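Local coordinates for NTF2 fold protein loop-helix-loop design NT-9 (Synthetic construct, PDB 6W90), which is a computationally designed protein with an NTF2-like fold, built to explore new loop-helix-loop geometries, and holds a phospholipid in its pocket in the crystal, at residues E7-R10 / K11-E15. Sequence-based numbering, arbitrary orientation. Where two conformers were deposited one is given.
With 3PE (1,2-Distearoyl-sn-glycerophosphoethanolamine), chain B.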
loop_
_atom_site.group_PDB
_atom_site.type_symbol
_atom_site.label_atom_id
_atom_site.label_comp_id
_atom_site.label_asym_id
_atom_site.label_seq_id
_atom_site.Cartn_x
_atom_site.Cartn_y
_atom_site.Cartn_z
ATOM N N GLU A 7 5.350 -16.157 3.591
ATOM C CA GLU A 7 4.016 -16.701 3.345
ATOM C C GLU A 7 2.959 -16.001 4.191
ATOM O O GLU A 7 1.853 -15.714 3.705
ATOM C CB GLU A 7 4.066 -18.207 3.600
ATOM C CG GLU A 7 5.117 -19.003 2.723
ATOM C CD GLU A 7 6.649 -18.736 2.958
ATOM O OE1 GLU A 7 7.094 -18.442 4.090
ATOM O OE2 GLU A 7 7.428 -18.863 1.978
ATOM N N GLU A 8 3.281 -15.709 5.450
ATOM C CA GLU A 8 2.365 -14.974 6.314
ATOM C C GLU A 8 2.127 -13.567 5.781
ATOM O O GLU A 8 0.989 -13.098 5.761
ATOM C CB GLU A 8 2.911 -14.951 7.748
ATOM C CG GLU A 8 2.922 -16.351 8.420
ATOM C CD GLU A 8 3.707 -16.422 9.731
ATOM O OE1 GLU A 8 4.625 -15.597 9.950
ATOM O OE2 GLU A 8 3.406 -17.324 10.544
ATOM N N ILE A 9 3.187 -12.881 5.342
ATOM C CA ILE A 9 3.007 -11.551 4.740
ATOM C C ILE A 9 2.115 -11.643 3.505
ATOM O O ILE A 9 1.225 -10.808 3.293
ATOM C CB ILE A 9 4.365 -10.915 4.384
ATOM C CG1 ILE A 9 5.163 -10.545 5.648
ATOM C CG2 ILE A 9 4.163 -9.686 3.460
ATOM C CD1 ILE A 9 4.487 -9.451 6.522
ATOM N N ARG A 10 2.398 -12.601 2.626
ATOM C CA ARG A 10 1.590 -12.730 1.426
ATOM C C ARG A 10 0.118 -12.878 1.773
ATOM O O ARG A 10 -0.743 -12.236 1.151
ATOM C CB ARG A 10 2.071 -13.913 0.612
ATOM C CG ARG A 10 1.426 -14.005 -0.709
ATOM C CD ARG A 10 2.029 -15.145 -1.523
ATOM N NE ARG A 10 3.393 -14.864 -1.986
ATOM C CZ ARG A 10 3.694 -14.350 -3.178
ATOM N NH1 ARG A 10 2.724 -14.045 -4.030
ATOM N NH2 ARG A 10 4.961 -14.140 -3.515
ATOM N N LYS A 11 -0.195 -13.684 2.796
ATOM C CA LYS A 11 -1.588 -13.854 3.218
ATOM C C LYS A 11 -2.211 -12.532 3.670
ATOM O O LYS A 11 -3.392 -12.260 3.377
ATOM C CB LYS A 11 -1.704 -14.901 4.337
ATOM C CG LYS A 11 -1.666 -16.340 3.851
ATOM C CD LYS A 11 -1.764 -17.365 5.010
ATOM C CE LYS A 11 -3.059 -17.247 5.851
ATOM N NZ LYS A 11 -3.140 -18.191 7.044
ATOM N N VAL A 12 -1.464 -11.707 4.408
ATOM C CA VAL A 12 -2.027 -10.441 4.868
ATOM C C VAL A 12 -2.272 -9.521 3.690
ATOM O O VAL A 12 -3.338 -8.888 3.590
ATOM C CB VAL A 12 -1.119 -9.771 5.914
ATOM C CG1 VAL A 12 -1.625 -8.346 6.238
ATOM C CG2 VAL A 12 -1.074 -10.664 7.130
ATOM N N VAL A 13 -1.281 -9.405 2.807
ATOM C CA VAL A 13 -1.419 -8.531 1.651
ATOM C C VAL A 13 -2.624 -8.958 0.831
ATOM O O VAL A 13 -3.433 -8.111 0.423
ATOM C CB VAL A 13 -0.137 -8.550 0.810
ATOM C CG1 VAL A 13 -0.366 -7.708 -0.454
ATOM C CG2 VAL A 13 1.047 -8.001 1.565
ATOM N N GLU A 14 -2.789 -10.275 0.620
ATOM C CA GLU A 14 -3.882 -10.769 -0.215
ATOM C C GLU A 14 -5.223 -10.426 0.410
ATOM O O GLU A 14 -6.180 -10.075 -0.294
ATOM C CB GLU A 14 -3.733 -12.278 -0.457
ATOM C CG GLU A 14 -2.754 -12.546 -1.640
ATOM C CD GLU A 14 -2.140 -13.951 -1.733
ATOM O OE1 GLU A 14 -2.481 -14.835 -0.920
ATOM O OE2 GLU A 14 -1.296 -14.154 -2.648
ATOM N N GLU A 15 -5.305 -10.488 1.727
ATOM C CA GLU A 15 -6.560 -10.162 2.380
ATOM C C GLU A 15 -6.895 -8.686 2.226
ATOM O O GLU A 15 -8.056 -8.322 2.042
ATOM C CB GLU A 15 -6.502 -10.562 3.850
ATOM C CG GLU A 15 -7.851 -10.271 4.614
ATOM C CD GLU A 15 -9.162 -10.886 3.994
ATOM O OE1 GLU A 15 -9.126 -11.771 3.088
ATOM O OE2 GLU A 15 -10.271 -10.472 4.444
HETATM P P 3PE B . 4.899 1.699 -12.996
HETATM N N 3PE B . 8.516 2.885 -10.832
HETATM O O11 3PE B . 3.842 1.846 -11.741
HETATM O O12 3PE B . 4.956 0.265 -13.452
HETATM O O13 3PE B . 6.421 2.060 -12.436
HETATM O O14 3PE B . 4.599 2.671 -14.137
HETATM C C11 3PE B . 7.082 1.132 -11.614
HETATM C C12 3PE B . 8.531 1.561 -11.422
HETATM C C1 3PE B . 3.623 3.134 -11.234
HETATM C C2 3PE B . 2.476 3.140 -10.212
HETATM C C3 3PE B . 2.670 1.892 -9.345
HETATM O O31 3PE B . 1.907 1.958 -8.177
HETATM O O32 3PE B . 0.088 1.760 -9.474
HETATM C C31 3PE B . 0.524 1.928 -8.390
HETATM C C32 3PE B . -0.413 2.120 -7.205
HETATM C C33 3PE B . -1.844 1.665 -7.483
HETATM C C34 3PE B . -2.379 1.117 -6.161
HETATM C C35 3PE B . -3.900 1.021 -6.144
HETATM C C36 3PE B . -4.301 -0.456 -6.068
HETATM C C37 3PE B . -4.153 -1.025 -4.651
HETATM C C38 3PE B . -2.732 -1.510 -4.338
HETATM C C39 3PE B . -2.727 -2.709 -3.379
HETATM C C3A 3PE B . -3.179 -2.324 -1.964
HETATM C C3B 3PE B . -2.841 -3.410 -0.936
HETATM C C3C 3PE B . -1.616 -2.999 -0.115
HETATM C C3D 3PE B . -1.436 -3.892 1.114
HETATM C C3E 3PE B . -0.091 -3.569 1.773
HETATM C C3F 3PE B . 0.346 -4.707 2.705
HETATM C C3G 3PE B . 1.728 -4.415 3.304
HETATM C C3H 3PE B . 2.513 -5.680 3.685
HETATM C C3I 3PE B . 2.059 -6.301 5.009
HETATM O O21 3PE B . 2.564 4.310 -9.450
HETATM O O22 3PE B . 0.528 5.089 -10.097
HETATM C C21 3PE B . 1.543 5.288 -9.503
HETATM C C22 3PE B . 1.785 6.625 -8.772
HETATM C C23 3PE B . 0.877 6.821 -7.548
HETATM C C24 3PE B . 1.292 5.960 -6.350
HETATM C C25 3PE B . 0.284 6.047 -5.190
HETATM C C26 3PE B . 0.491 4.816 -4.306
HETATM C C27 3PE B . -0.571 4.667 -3.214
HETATM C C28 3PE B . -0.366 3.359 -2.432
HETATM C C29 3PE B . 0.680 3.421 -1.301
HETATM C C2A 3PE B . 0.597 2.186 -0.382
HETATM C C2B 3PE B . -0.150 2.444 0.927
HETATM C C2C 3PE B . -0.589 1.129 1.580
HETATM C C2D 3PE B . -1.882 1.373 2.356
HETATM C C2E 3PE B . -2.291 0.176 3.205
HETATM C C2F 3PE B . -3.095 -0.825 2.380
#
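Four successive i to i+4 backbone bonds join Glu7-Arg10 to Lys11-Glu15 as continuous alpha helix, and the straightest runs from Val13 N to Ile9 O, 2.9 Å with an N-H...O angle of 176°. On the pocket side, one turn apart, Ile9 CG2, in one of the two conformers of that residue, meets Val13 CG2 at 4.0 Å, the two branched side chains crossing at a slant. Val13 CG2, set beside its own backbone N and anti to the carbonyl carbon, packs against Ile9 O and reaches C3H of the lipid 3PE at 3.5 Å, near the end of one stearoyl chain. On the flank beside strand 70-79, Arg10 and Glu14 touch through carboxylate and methylenes rather than by a salt bridge. Glu14 leans back toward the Arg10 carbonyl, and its OE2 rests against the aliphatic Arg10 CG at 3.3 Å. Arg10 CG stands anti to the backbone N (chi1 -172°) and the chain bends at chi3, leaving NH1 4.3 Å from Glu14 OE2, with guanidinium and carboxylate planes 63° apart. NH1 instead bonds to Ile73 O, tying the helix to strand 70-79, at one edge of the sheet. Helix 6-22 packs against strands 70-79 and 82-91: Ile9 on Val76, Val78, Val83 and Val85, Val13 on Ile73 and Ile87. Ile9 and Val13 belong to the pocket that takes the lipid, and these strands probably line part of it.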